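Local structure of rieske iron-sulfur protein soxF (1JM1) at residues 10-15 / 163-168; 87-92 / 151-156; 93-98 / 142-147; 118-123 / 132-137; 147-152 / 167-172. The protein probably carries electrons in the archaeal respiratory chain by means of a Rieske-type [2Fe-2S] cluster. All blocks are in the same frame, centred on the assembly; numbering follows the deposited sequence. Where two conformers were deposited one is given.

Contact 1: residues 10-15 / 163-168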
# COMPACT_ATOMS: atom_id res chain seq x y z
N PHE A 10 -13.22 0.19 10.36
CA PHE A 10 -13.04 0.28 8.94
C PHE A 10 -14.01 -0.60 8.20
O PHE A 10 -14.48 -1.61 8.75
CB PHE A 10 -11.65 -0.13 8.53
CG PHE A 10 -10.58 0.94 8.64
CD1 PHE A 10 -9.99 1.29 9.82
CD2 PHE A 10 -10.15 1.59 7.49
CE1 PHE A 10 -9.01 2.21 9.89
CE2 PHE A 10 -9.11 2.53 7.57
CZ PHE A 10 -8.54 2.83 8.77
N PRO A 11 -14.30 -0.31 6.94
CA PRO A 11 -15.08 -1.22 6.07
C PRO A 11 -14.24 -2.38 5.64
O PRO A 11 -13.00 -2.34 5.60
CB PRO A 11 -15.45 -0.34 4.90
CG PRO A 11 -14.37 0.71 4.82
CD PRO A 11 -13.87 0.91 6.20
N ARG A 12 -14.90 -3.46 5.29
CA ARG A 12 -14.33 -4.61 4.60
C ARG A 12 -14.67 -4.44 3.13
O ARG A 12 -15.81 -4.51 2.73
CB ARG A 12 -14.91 -5.88 5.21
CG ARG A 12 -14.45 -7.19 4.55
CD ARG A 12 -15.04 -8.36 5.34
NE ARG A 12 -14.67 -9.65 4.74
CZ ARG A 12 -13.56 -10.29 5.05
NH1 ARG A 12 -12.64 -9.84 5.91
NH2 ARG A 12 -13.34 -11.46 4.43
N TYR A 13 -13.66 -4.19 2.29
CA TYR A 13 -13.80 -3.88 0.88
C TYR A 13 -13.10 -4.90 0.03
O TYR A 13 -11.91 -5.14 0.22
CB TYR A 13 -13.19 -2.47 0.58
CG TYR A 13 -12.98 -2.14 -0.87
CD1 TYR A 13 -14.15 -1.95 -1.62
CD2 TYR A 13 -11.74 -2.06 -1.52
CE1 TYR A 13 -14.02 -1.66 -2.98
CE2 TYR A 13 -11.62 -1.81 -2.87
CZ TYR A 13 -12.76 -1.59 -3.58
OH TYR A 13 -12.64 -1.36 -4.97
N LYS A 14 -13.77 -5.50 -0.95
CA LYS A 14 -13.13 -6.43 -1.85
C LYS A 14 -12.27 -5.71 -2.86
O LYS A 14 -12.77 -4.92 -3.68
CB LYS A 14 -14.23 -7.22 -2.60
CG LYS A 14 -13.59 -8.36 -3.41
CD LYS A 14 -14.65 -9.07 -4.29
CE LYS A 14 -15.85 -9.60 -3.51
NZ LYS A 14 -16.70 -10.45 -4.38
N VAL A 15 -11.00 -5.97 -2.85
CA VAL A 15 -10.05 -5.36 -3.79
C VAL A 15 -10.07 -6.09 -5.12
O VAL A 15 -10.19 -5.49 -6.18
CB VAL A 15 -8.62 -5.33 -3.20
CG1 VAL A 15 -7.65 -4.74 -4.24
CG2 VAL A 15 -8.57 -4.51 -1.95
N TYR A 163 -9.52 -8.80 0.54
CA TYR A 163 -10.22 -7.66 1.12
C TYR A 163 -9.22 -6.70 1.79
O TYR A 163 -8.27 -7.15 2.44
CB TYR A 163 -11.21 -8.12 2.20
CG TYR A 163 -12.38 -8.89 1.62
CD1 TYR A 163 -12.32 -10.24 1.38
CD2 TYR A 163 -13.54 -8.23 1.25
CE1 TYR A 163 -13.39 -10.90 0.84
CE2 TYR A 163 -14.62 -8.89 0.70
CZ TYR A 163 -14.55 -10.24 0.47
OH TYR A 163 -15.62 -10.87 -0.05
N ALA A 164 -9.50 -5.41 1.68
CA ALA A 164 -8.87 -4.40 2.50
C ALA A 164 -9.74 -4.19 3.74
O ALA A 164 -10.95 -4.06 3.62
CB ALA A 164 -8.73 -3.09 1.72
N VAL A 165 -9.11 -4.20 4.90
CA VAL A 165 -9.84 -4.19 6.19
C VAL A 165 -9.35 -3.15 7.18
O VAL A 165 -9.98 -2.99 8.23
CB VAL A 165 -9.86 -5.60 6.83
CG1 VAL A 165 -10.58 -6.57 5.91
CG2 VAL A 165 -8.46 -6.08 7.19
N GLY A 166 -8.25 -2.45 6.91
CA GLY A 166 -7.84 -1.38 7.78
C GLY A 166 -6.55 -0.75 7.26
O GLY A 166 -6.09 -1.09 6.20
N THR A 167 -5.99 0.16 8.06
CA THR A 167 -4.66 0.69 7.81
C THR A 167 -3.91 0.73 9.11
O THR A 167 -4.51 0.75 10.18
CB THR A 167 -4.65 2.08 7.13
OG1 THR A 167 -5.12 3.07 8.05
CG2 THR A 167 -5.52 2.10 5.89
N ASN A 168 -2.58 0.77 9.04
CA ASN A 168 -1.77 0.86 10.25
C ASN A 168 -1.54 2.28 10.71
O ASN A 168 -1.00 2.50 11.80
CB ASN A 168 -0.43 0.14 10.12
CG ASN A 168 0.51 0.78 9.11
OD1 ASN A 168 0.07 1.63 8.30
ND2 ASN A 168 1.76 0.36 9.11

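Contact 2: residues 87-92 / 151-156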
# COMPACT_ATOMS: atom_id res chain seq x y z
N ILE A 87 1.27 -11.11 -0.83
CA ILE A 87 0.57 -9.91 -1.27
C ILE A 87 0.37 -8.95 -0.12
O ILE A 87 -0.17 -9.33 0.95
CB ILE A 87 -0.77 -10.26 -1.93
CG1 ILE A 87 -0.50 -11.08 -3.21
CG2 ILE A 87 -1.55 -8.99 -2.23
CD1 ILE A 87 -1.68 -11.72 -3.79
N PHE A 88 0.79 -7.71 -0.34
CA PHE A 88 0.74 -6.61 0.61
C PHE A 88 0.06 -5.43 -0.06
O PHE A 88 -0.17 -5.44 -1.28
CB PHE A 88 2.17 -6.22 1.06
CG PHE A 88 2.89 -7.36 1.74
CD1 PHE A 88 3.57 -8.31 1.01
CD2 PHE A 88 2.84 -7.47 3.11
CE1 PHE A 88 4.22 -9.36 1.64
CE2 PHE A 88 3.48 -8.50 3.77
CZ PHE A 88 4.19 -9.42 3.01
N ALA A 89 -0.21 -4.38 0.69
CA ALA A 89 -0.79 -3.17 0.13
C ALA A 89 -0.37 -1.95 0.93
O ALA A 89 -0.15 -2.01 2.13
CB ALA A 89 -2.31 -3.29 0.12
N PHE A 90 -0.31 -0.82 0.21
CA PHE A 90 0.14 0.45 0.78
C PHE A 90 -0.75 1.56 0.26
O PHE A 90 -1.31 1.52 -0.84
CB PHE A 90 1.58 0.73 0.38
CG PHE A 90 2.59 -0.27 0.90
CD1 PHE A 90 2.85 -1.44 0.22
CD2 PHE A 90 3.24 -0.03 2.12
CE1 PHE A 90 3.71 -2.37 0.73
CE2 PHE A 90 4.14 -0.95 2.61
CZ PHE A 90 4.37 -2.10 1.94
N SER A 91 -0.76 2.68 1.03
CA SER A 91 -1.23 3.95 0.48
C SER A 91 -0.35 4.36 -0.71
O SER A 91 0.85 4.16 -0.72
CB SER A 91 -1.14 5.02 1.56
OG SER A 91 -1.54 6.29 1.07
N ASP A 92 -1.01 5.00 -1.70
CA ASP A 92 -0.32 5.57 -2.84
C ASP A 92 -0.09 7.07 -2.70
O ASP A 92 0.24 7.70 -3.71
CB ASP A 92 -1.06 5.26 -4.13
CG ASP A 92 -0.29 5.53 -5.37
OD1 ASP A 92 0.96 5.22 -5.34
OD2 ASP A 92 -0.85 5.98 -6.39
N VAL A 151 -1.99 -0.81 4.06
CA VAL A 151 -3.38 -1.23 4.03
C VAL A 151 -3.40 -2.71 4.44
O VAL A 151 -2.79 -3.56 3.79
CB VAL A 151 -3.99 -1.02 2.65
CG1 VAL A 151 -5.45 -1.54 2.65
CG2 VAL A 151 -3.93 0.44 2.25
N ILE A 152 -4.08 -2.98 5.54
CA ILE A 152 -4.19 -4.34 6.08
C ILE A 152 -5.16 -5.12 5.20
O ILE A 152 -6.26 -4.63 4.90
CB ILE A 152 -4.60 -4.29 7.54
CG1 ILE A 152 -3.63 -3.39 8.33
CG2 ILE A 152 -4.69 -5.72 8.10
CD1 ILE A 152 -4.29 -3.00 9.64
N LEU A 153 -4.74 -6.32 4.78
CA LEU A 153 -5.52 -7.17 3.93
C LEU A 153 -5.95 -8.42 4.65
O LEU A 153 -5.31 -8.89 5.58
CB LEU A 153 -4.67 -7.57 2.70
CG LEU A 153 -4.12 -6.44 1.84
CD1 LEU A 153 -3.26 -7.03 0.72
CD2 LEU A 153 -5.25 -5.57 1.27
N ASP A 154 -7.03 -9.00 4.14
CA ASP A 154 -7.56 -10.29 4.58
C ASP A 154 -7.91 -11.09 3.32
O ASP A 154 -8.73 -10.63 2.50
CB ASP A 154 -8.76 -10.11 5.47
CG ASP A 154 -9.32 -11.38 6.06
OD1 ASP A 154 -8.59 -12.37 6.13
OD2 ASP A 154 -10.46 -11.35 6.57
N TYR A 155 -7.43 -12.29 3.19
CA TYR A 155 -7.73 -13.18 2.09
C TYR A 155 -8.77 -14.21 2.57
O TYR A 155 -8.55 -14.90 3.56
CB TYR A 155 -6.42 -13.86 1.63
CG TYR A 155 -6.60 -14.97 0.64
CD1 TYR A 155 -6.88 -14.73 -0.72
CD2 TYR A 155 -6.43 -16.28 1.01
CE1 TYR A 155 -6.99 -15.78 -1.63
CE2 TYR A 155 -6.57 -17.31 0.12
CZ TYR A 155 -6.89 -17.08 -1.18
OH TYR A 155 -7.09 -18.08 -2.12
N ASP A 156 -9.85 -14.30 1.84
CA ASP A 156 -10.91 -15.27 2.11
C ASP A 156 -10.51 -16.58 1.39
O ASP A 156 -10.60 -16.66 0.17
CB ASP A 156 -12.26 -14.76 1.63
CG ASP A 156 -13.40 -15.66 1.97
OD1 ASP A 156 -13.20 -16.86 2.18
OD2 ASP A 156 -14.55 -15.19 2.05
O HOH W 1 -0.50 -5.26 3.45

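Contact 3: residues 93-98 / 142-147. With FES (Fe2/s2 (inorganic) cluster), chain C.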
# COMPACT_ATOMS: atom_id res chain seq x y z
N VAL A 93 -0.23 7.63 -1.51
CA VAL A 93 -0.03 9.07 -1.26
C VAL A 93 1.18 9.24 -0.36
O VAL A 93 1.22 8.74 0.78
CB VAL A 93 -1.29 9.72 -0.69
CG1 VAL A 93 -1.01 11.23 -0.47
CG2 VAL A 93 -2.51 9.52 -1.57
N CYS A 94 2.20 9.95 -0.87
CA CYS A 94 3.38 10.24 -0.10
C CYS A 94 3.06 11.03 1.15
O CYS A 94 2.28 11.99 1.12
CB CYS A 94 4.32 11.07 -1.00
SG CYS A 94 5.95 11.33 -0.27
N VAL A 95 3.66 10.62 2.28
CA VAL A 95 3.41 11.26 3.57
C VAL A 95 4.38 12.42 3.84
O VAL A 95 4.34 13.00 4.93
CB VAL A 95 3.34 10.26 4.71
CG1 VAL A 95 2.08 9.39 4.58
CG2 VAL A 95 4.56 9.37 4.83
N HIS A 96 5.22 12.79 2.89
CA HIS A 96 5.97 14.04 2.97
C HIS A 96 5.05 15.21 2.62
O HIS A 96 4.65 15.97 3.49
CB HIS A 96 7.18 13.99 2.07
CG HIS A 96 7.92 15.31 2.05
ND1 HIS A 96 8.18 15.97 0.86
CD2 HIS A 96 8.34 16.07 3.10
CE1 HIS A 96 8.77 17.09 1.21
NE2 HIS A 96 8.90 17.19 2.52
N LEU A 97 4.68 15.33 1.34
CA LEU A 97 3.88 16.46 0.85
C LEU A 97 2.81 16.03 -0.09
O LEU A 97 2.27 16.83 -0.88
CB LEU A 97 4.77 17.57 0.25
CG LEU A 97 4.46 18.98 0.69
CD1 LEU A 97 4.65 19.18 2.22
CD2 LEU A 97 5.29 19.94 -0.12
N GLY A 98 2.33 14.76 -0.02
CA GLY A 98 1.10 14.40 -0.67
C GLY A 98 1.18 14.17 -2.15
O GLY A 98 0.11 14.06 -2.81
N GLY A 142 15.45 10.74 1.91
CA GLY A 142 14.56 11.83 1.63
C GLY A 142 13.80 12.29 2.84
O GLY A 142 14.04 11.84 3.96
N PRO A 143 12.90 13.24 2.63
CA PRO A 143 12.36 14.02 3.74
C PRO A 143 11.11 13.49 4.42
O PRO A 143 10.68 14.07 5.44
CB PRO A 143 12.09 15.41 3.08
CG PRO A 143 11.72 15.05 1.68
CD PRO A 143 12.65 13.92 1.34
N ALA A 144 10.47 12.43 3.96
CA ALA A 144 9.24 11.97 4.54
C ALA A 144 9.46 11.70 6.01
O ALA A 144 10.46 11.06 6.40
CB ALA A 144 8.73 10.71 3.86
N PRO A 145 8.55 12.14 6.87
CA PRO A 145 8.82 12.06 8.32
C PRO A 145 8.34 10.81 9.00
O PRO A 145 8.56 10.67 10.21
CB PRO A 145 8.06 13.31 8.84
CG PRO A 145 6.86 13.35 7.94
CD PRO A 145 7.42 13.06 6.58
N ARG A 146 7.72 9.89 8.28
CA ARG A 146 7.15 8.69 8.86
C ARG A 146 6.95 7.68 7.75
O ARG A 146 6.96 8.04 6.56
CB ARG A 146 5.84 9.00 9.57
CG ARG A 146 4.75 9.54 8.66
CD ARG A 146 3.58 10.02 9.47
NE ARG A 146 2.43 10.53 8.68
CZ ARG A 146 1.39 9.85 8.33
NH1 ARG A 146 1.27 8.56 8.55
NH2 ARG A 146 0.40 10.49 7.68
N PRO A 147 6.74 6.42 8.10
CA PRO A 147 6.62 5.35 7.09
C PRO A 147 5.36 5.50 6.24
O PRO A 147 4.31 6.02 6.66
CB PRO A 147 6.58 4.07 7.91
CG PRO A 147 7.31 4.42 9.19
CD PRO A 147 6.85 5.83 9.47
FE1 FES C . 6.90 12.78 -1.85
FE2 FES C . 7.82 15.21 -1.06
S1 FES C . 9.03 13.32 -1.31
S2 FES C . 5.72 14.71 -1.70
O HOH W 2 3.13 13.05 7.33

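Contact 4: residues 118-123 / 132-137. With MG (magnesium ion), chain B.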
# COMPACT_ATOMS: atom_id res chain seq x y z
N LYS A 118 14.00 -4.62 -7.63
CA LYS A 118 14.92 -5.54 -6.94
C LYS A 118 14.92 -5.25 -5.45
O LYS A 118 15.09 -6.18 -4.63
CB LYS A 118 16.32 -5.39 -7.49
CG LYS A 118 17.34 -6.30 -6.90
CD LYS A 118 18.71 -6.17 -7.67
CE LYS A 118 19.88 -6.71 -6.87
NZ LYS A 118 21.27 -6.14 -7.04
N GLY A 119 14.79 -4.01 -5.06
CA GLY A 119 14.85 -3.62 -3.64
C GLY A 119 13.51 -3.38 -2.99
O GLY A 119 13.48 -3.06 -1.81
N ALA A 120 12.42 -3.44 -3.73
CA ALA A 120 11.10 -3.07 -3.24
C ALA A 120 11.10 -1.69 -2.62
O ALA A 120 10.47 -1.47 -1.58
CB ALA A 120 10.51 -4.11 -2.31
N ASP A 121 11.77 -0.73 -3.27
CA ASP A 121 11.88 0.62 -2.78
C ASP A 121 11.08 1.57 -3.63
O ASP A 121 11.25 1.60 -4.88
CB ASP A 121 13.36 1.05 -2.73
CG ASP A 121 14.16 0.33 -1.70
OD1 ASP A 121 13.64 0.11 -0.57
OD2 ASP A 121 15.30 -0.02 -1.99
N LEU A 122 10.18 2.33 -3.05
CA LEU A 122 9.29 3.22 -3.75
C LEU A 122 9.77 4.68 -3.57
O LEU A 122 9.77 5.19 -2.42
CB LEU A 122 7.88 3.04 -3.26
CG LEU A 122 6.79 3.88 -3.91
CD1 LEU A 122 6.81 3.80 -5.45
CD2 LEU A 122 5.42 3.45 -3.38
N HIS A 123 10.20 5.30 -4.65
CA HIS A 123 10.87 6.60 -4.65
C HIS A 123 9.92 7.67 -5.21
O HIS A 123 9.49 7.58 -6.38
CB HIS A 123 12.16 6.44 -5.49
CG HIS A 123 13.02 7.63 -5.63
ND1 HIS A 123 14.37 7.45 -5.91
CD2 HIS A 123 12.82 8.96 -5.58
CE1 HIS A 123 14.88 8.66 -6.03
NE2 HIS A 123 14.00 9.63 -5.84
N ALA A 132 10.91 1.79 1.98
CA ALA A 132 11.36 0.42 1.83
C ALA A 132 10.18 -0.49 2.12
O ALA A 132 9.87 -0.81 3.27
CB ALA A 132 12.52 0.17 2.76
N LEU A 133 9.45 -0.90 1.06
CA LEU A 133 8.21 -1.65 1.25
C LEU A 133 8.43 -2.97 1.98
O LEU A 133 7.60 -3.36 2.81
CB LEU A 133 7.54 -1.90 -0.10
CG LEU A 133 7.24 -0.65 -0.93
CD1 LEU A 133 6.42 -1.07 -2.16
CD2 LEU A 133 6.50 0.43 -0.14
N LYS A 134 9.53 -3.69 1.68
CA LYS A 134 9.72 -4.98 2.32
C LYS A 134 10.16 -4.79 3.79
O LYS A 134 10.15 -5.76 4.53
CB LYS A 134 10.49 -5.82 1.37
CG LYS A 134 11.91 -5.70 1.29
CD LYS A 134 12.50 -6.82 0.36
CE LYS A 134 13.91 -6.50 -0.17
NZ LYS A 134 14.85 -6.44 1.01
N ASP A 135 10.49 -3.58 4.22
CA ASP A 135 10.78 -3.25 5.59
C ASP A 135 9.63 -2.48 6.23
O ASP A 135 9.80 -1.79 7.23
CB ASP A 135 12.11 -2.51 5.70
CG ASP A 135 13.27 -3.36 5.25
OD1 ASP A 135 14.12 -2.86 4.49
OD2 ASP A 135 13.35 -4.56 5.65
N GLY A 136 8.40 -2.65 5.71
CA GLY A 136 7.24 -2.06 6.33
C GLY A 136 6.95 -0.65 5.95
O GLY A 136 6.16 0.03 6.60
N GLY A 137 7.57 -0.16 4.85
CA GLY A 137 7.33 1.19 4.36
C GLY A 137 8.17 2.26 5.01
O GLY A 137 7.93 3.44 4.80
MG MG B . 16.79 -0.80 -0.68
O HOH W 3 12.10 -2.52 0.79
O HOH W 4 15.90 -2.71 -0.58
O HOH W 5 15.75 -0.31 0.91
O HOH W 6 17.89 1.03 -0.54
O HOH W 7 18.27 -1.53 0.57
O HOH W 8 17.86 -1.33 -2.30

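Contact 5: residues 147-152 / 167-172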
# COMPACT_ATOMS: atom_id res chain seq x y z
N PRO A 147 6.74 6.42 8.10
CA PRO A 147 6.62 5.35 7.09
C PRO A 147 5.36 5.50 6.24
O PRO A 147 4.31 6.02 6.66
CB PRO A 147 6.58 4.07 7.91
CG PRO A 147 7.31 4.42 9.19
CD PRO A 147 6.85 5.83 9.47
N LEU A 148 5.42 4.92 5.04
CA LEU A 148 4.27 4.86 4.17
C LEU A 148 3.19 3.97 4.79
O LEU A 148 3.48 2.82 5.12
CB LEU A 148 4.68 4.30 2.80
CG LEU A 148 3.59 4.35 1.74
CD1 LEU A 148 3.23 5.79 1.38
CD2 LEU A 148 4.09 3.63 0.48
N PRO A 149 1.95 4.45 4.95
CA PRO A 149 0.93 3.59 5.55
C PRO A 149 0.68 2.31 4.76
O PRO A 149 0.65 2.30 3.52
CB PRO A 149 -0.30 4.50 5.61
CG PRO A 149 0.30 5.87 5.75
CD PRO A 149 1.52 5.83 4.81
N ILE A 150 0.46 1.25 5.51
CA ILE A 150 0.09 -0.07 5.03
C ILE A 150 -1.42 -0.23 5.11
O ILE A 150 -2.04 0.13 6.11
CB ILE A 150 0.80 -1.18 5.85
CG1 ILE A 150 2.30 -1.08 5.63
CG2 ILE A 150 0.27 -2.56 5.51
CD1 ILE A 150 3.13 -1.93 6.61
N VAL A 151 -1.99 -0.81 4.06
CA VAL A 151 -3.38 -1.23 4.03
C VAL A 151 -3.40 -2.71 4.44
O VAL A 151 -2.79 -3.56 3.79
CB VAL A 151 -3.99 -1.02 2.65
CG1 VAL A 151 -5.45 -1.54 2.65
CG2 VAL A 151 -3.93 0.44 2.25
N ILE A 152 -4.08 -2.98 5.54
CA ILE A 152 -4.19 -4.34 6.08
C ILE A 152 -5.16 -5.12 5.20
O ILE A 152 -6.26 -4.63 4.90
CB ILE A 152 -4.60 -4.29 7.54
CG1 ILE A 152 -3.63 -3.39 8.33
CG2 ILE A 152 -4.69 -5.72 8.10
CD1 ILE A 152 -4.29 -3.00 9.64
N THR A 167 -5.99 0.16 8.06
CA THR A 167 -4.66 0.69 7.81
C THR A 167 -3.91 0.73 9.11
O THR A 167 -4.51 0.75 10.18
CB THR A 167 -4.65 2.08 7.13
OG1 THR A 167 -5.12 3.07 8.05
CG2 THR A 167 -5.52 2.10 5.89
N ASN A 168 -2.58 0.77 9.04
CA ASN A 168 -1.77 0.86 10.25
C ASN A 168 -1.54 2.28 10.71
O ASN A 168 -1.00 2.50 11.80
CB ASN A 168 -0.43 0.14 10.12
CG ASN A 168 0.51 0.78 9.11
OD1 ASN A 168 0.07 1.63 8.30
ND2 ASN A 168 1.76 0.36 9.11
N ALA A 169 -1.95 3.28 9.92
CA ALA A 169 -1.64 4.69 10.17
C ALA A 169 -2.56 5.54 9.37
O ALA A 169 -3.10 5.10 8.31
CB ALA A 169 -0.20 4.95 9.77
N PRO A 170 -2.72 6.80 9.75
CA PRO A 170 -3.42 7.77 8.88
C PRO A 170 -2.63 8.04 7.62
O PRO A 170 -1.39 8.09 7.62
CB PRO A 170 -3.45 9.04 9.76
CG PRO A 170 -2.25 8.89 10.67
CD PRO A 170 -2.20 7.43 10.98
N TYR A 171 -3.36 8.29 6.55
CA TYR A 171 -2.78 8.79 5.30
C TYR A 171 -2.31 10.23 5.49
O TYR A 171 -2.56 10.88 6.53
CB TYR A 171 -3.84 8.72 4.21
CG TYR A 171 -4.37 7.34 3.88
CD1 TYR A 171 -5.64 7.21 3.34
CD2 TYR A 171 -3.65 6.17 4.07
CE1 TYR A 171 -6.16 5.99 3.00
CE2 TYR A 171 -4.18 4.93 3.73
CZ TYR A 171 -5.43 4.84 3.20
OH TYR A 171 -5.90 3.59 2.89
N PHE A 172 -1.62 10.75 4.49
CA PHE A 172 -1.20 12.13 4.46
C PHE A 172 -2.34 13.06 4.83
O PHE A 172 -3.44 12.97 4.31
CB PHE A 172 -0.71 12.43 3.04
CG PHE A 172 -0.33 13.89 2.84
CD1 PHE A 172 0.81 14.42 3.43
CD2 PHE A 172 -1.13 14.71 2.05
CE1 PHE A 172 1.16 15.76 3.25
CE2 PHE A 172 -0.77 16.07 1.85
CZ PHE A 172 0.34 16.54 2.46
O HOH W 9 3.90 1.52 7.52

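Contact 1: residues 10-15 / 163-168
Arg12 and Tyr163 stack flat, the guanidinium lying over one face of the phenol ring with the two planes 21° apart. The contact is also cation-pi, with Arg12 CZ 4.1 Å from the Tyr163 ring centroid. Arg12 CG stands anti to the backbone N (chi1 177°) and the chain runs on extended, bringing NE over the ring centre, while NH2 reaches Tyr163 CD1 at 3.4 Å. A salt bridge from NH1 to Asp154 probably limits sliding of the stack. A CH-pi contact follows at Phe10, where Gly166 CA sits over the ring face 3.8 Å from its centroid. Thr167 N lies over that same face, toward the rim, and has no polar partner in the model. Backbone bonds pair Tyr13 with Ala164 in an antiparallel hydrogen-bonded pair, Tyr13 N to Ala164 O at 3.0 Å and Ala164 N to Tyr13 O at 2.8 Å. Apolar contact is slight, Val15 CG2 resting 3.9 Å from Ala164 CB. Strand 13-17 here edges a three-stranded antiparallel sheet whose central strand, 161-167, carries a classic beta bulge at Val165 and Gly166 opposite Ile152 of strand 151-155; Phe35 of strand 32-36 packs against Tyr13, Val15 and Ala164.

Contact 2: residues 87-92 / 151-156
Leu153 reaches across to Ala89 and the backbone before it, its CB directed toward strand 87-91. With CG anti to the carbonyl carbon and beside the backbone N (chi1 -57°), CG comes to 4.0 Å from Ala89 CB. Of the two methyls, CD2 stays with Ala89, 3.9 Å from its CB. CD1 turns to the neighbouring backbone and lies 3.8 Å from Phe88 C, with Ile87 CG2 meeting it from a side chain set at about a right angle. In the Rieske fold, with its layered beta-sheets, this is a junction between two antiparallel sheets: strands 87-91 and 151-155 each edge a different one, and run roughly antiparallel (149°). Between the two segments one direct backbone bond forms, Val151 N to Ala89 O at 2.9 Å, whose donor stands above the carbonyl plane, 54° out of it. Beside it a water takes the N-H of Ala89 N at 2.9 Å and donates to Val151 O, so the strands part by the width of a bridging molecule. Val151 continues the apolar side, its CB 3.8 Å from Ala89 CB and its CG2 against the backbone of Phe90. Leu46 of strand 43-48 touches both Ala89 and Leu153, and Phe35 of strand 32-36 touches both Ala89 and Val151.

Contact 3: residues 93-98 / 142-147
Pro143 lies over the imidazole of His96, its CG above the ring centre and 3.5 Å from the centroid, only 6° off the ring normal. This CH-pi contact is made by a ligand of the cluster: His96 ND1 binds the second iron at 2.1 Å. The ring of His96 also meets that of His127, the other histidine on this iron, with the planes steeply inclined. Val95 and Arg146, by contrast, cross at about a right angle: Val95 CG1 lies over one face of the Arg146 guanidinium, 3.7 Å from NH2, while Val95 CG2 presses on the backbone at 3.2 Å from Arg146 O, a buried carbonyl without a polar partner in the model. Between the pairs, Pro145 CD packs 3.5 Å from Val95 O. That carbonyl accepts from a water at 2.7 Å, and the same water takes the N-H of Arg146 NE at 2.9 Å. Arg146 NH1 goes on to Pro170 O and Tyr64 OH. An alanine in place of Arg146 would probably leave Val95 CG1 without its cover on that side, the water on Val95 O without the NE donor, and Pro170 O without this partner. Next to His96, Cys94 SG binds the first iron and accepts from His96 N at 3.6 Å, a bond likely to stabilise negative charge on sulfur. These features belong to the Rieske cluster-binding site: Cys94, His96, Gly98 and Cys99 form the first Cys-x-His-x-Gly-Cys motif, and Gly142 to Pro145 the proline loop that flanks the cluster.

Contact 4: residues 118-123 / 132-137
Asp121 lays its carboxylate against Ala132, OD1 standing 3.3 Å from Ala132 CA with the CB methyl close by. The two residues form an antiparallel non-hydrogen-bonded pair. CG stands beside the backbone N (chi1 -68°), which holds the carboxylate over Ala132; its other oxygen, OD2, binds magnesium at 2.1 Å, and five waters fill the other coordination positions. Two of these waters tie the ion back to the chain. One donates to Asp121 OD1 at 2.6 Å, so the carboxylate holds the ion both directly and through its shell; another donates to Gly119 O at 2.7 Å. Beyond the carboxylate, Ala120 O receives Leu133 N at 2.9 Å, with the donor nearly along the C=O axis, and Leu133 CB also lies on that oxygen at 3.3 Å. Ala120 CB rests 4.1 Å from Lys134 CB, and Leu49 and Leu52 of helix 49-53 also pack on Ala120. A further water bridges Gly119 O and Lys134 N, accepting from the latter at 3.0 Å. Ala120 and Asp121 both face Tyr116 in a G1 beta bulge, and Ala120 takes the positive phi of its first position (51°). In the 132-137 segment the turn is closed by Ala132 O, which accepts Asp135 N and Gly137 N from opposite faces of its plane. Phe45 packs on both Leu122 and Leu133. A single carboxylate oxygen and five waters suggest a magnesium held largely by its hydration shell; the ion would favour the ionised form of Asp121 and probably offsets the negative charge of Asp135 nearby.

Contact 5: residues 147-152 / 167-172
Asn168 grips Ile150 twice. Its side-chain OD1 accepts Ile150 N at 2.8 Å, the donor standing above the amide plane by 45°, and its backbone N donates to Ile150 O at 3.0 Å. With CG between the backbone N and the carbonyl carbon (chi1 66°), the amide is folded back toward Ile150; ND2 of Asn168 lies 3.7 Å from Ile150 CD1. The same Ile150 O takes a CA-H...O contact from Thr167 CA at 3.2 Å. Here the hairpin of strands 151-155 and 161-167 runs out: Val151 and Thr167 form an antiparallel non-hydrogen-bonded pair, and at the next step a side-chain carbonyl stands in for a backbone one. Farther along, Pro149 CG lies 3.4 Å from Pro170 O, and Pro149 CB meets the edge of the Tyr171 ring, 4.0 Å from CD2. The phenol oxygen of Tyr171 reaches Val151 CG2 at 3.8 Å. In the second shell, ND2 of Asn168 donates to Asn62 OD1 and to a water 2.9 Å away, which in turn donates to Leu148 O. An alanine in place of Asn168 would probably leave Ile150 N without its acceptor and that water with one donor fewer. Tyr171 OH is held by Tyr37 O, while Asn184 bonds to Ala169 O and Tyr171 N.

Overall arrangement
Contacts 1, 2 and 5 meet on strand 151-155 and its hairpin partner 161-167. Contacts 2 and 5 share Val151 and Ile152, with centres 10 Å apart, and contact 1 joins contact 2 through the Arg12-Asp154 salt bridge. Contact 3 carries the cluster; its Arg146 reaches Pro170 of contact 5, and Phe172 packs on its first loop. Contact 4 touches contact 3 through Pro147 and Gly137, centres 14 Å apart, and Phe90 of contact 2 packs on Leu133. The cluster lies about 9 Å from the Leu122 side chain and about 11 Å from those of Ser91 and Pro149, whereas the centre of contact 1 is 22 Å from that of contact 3.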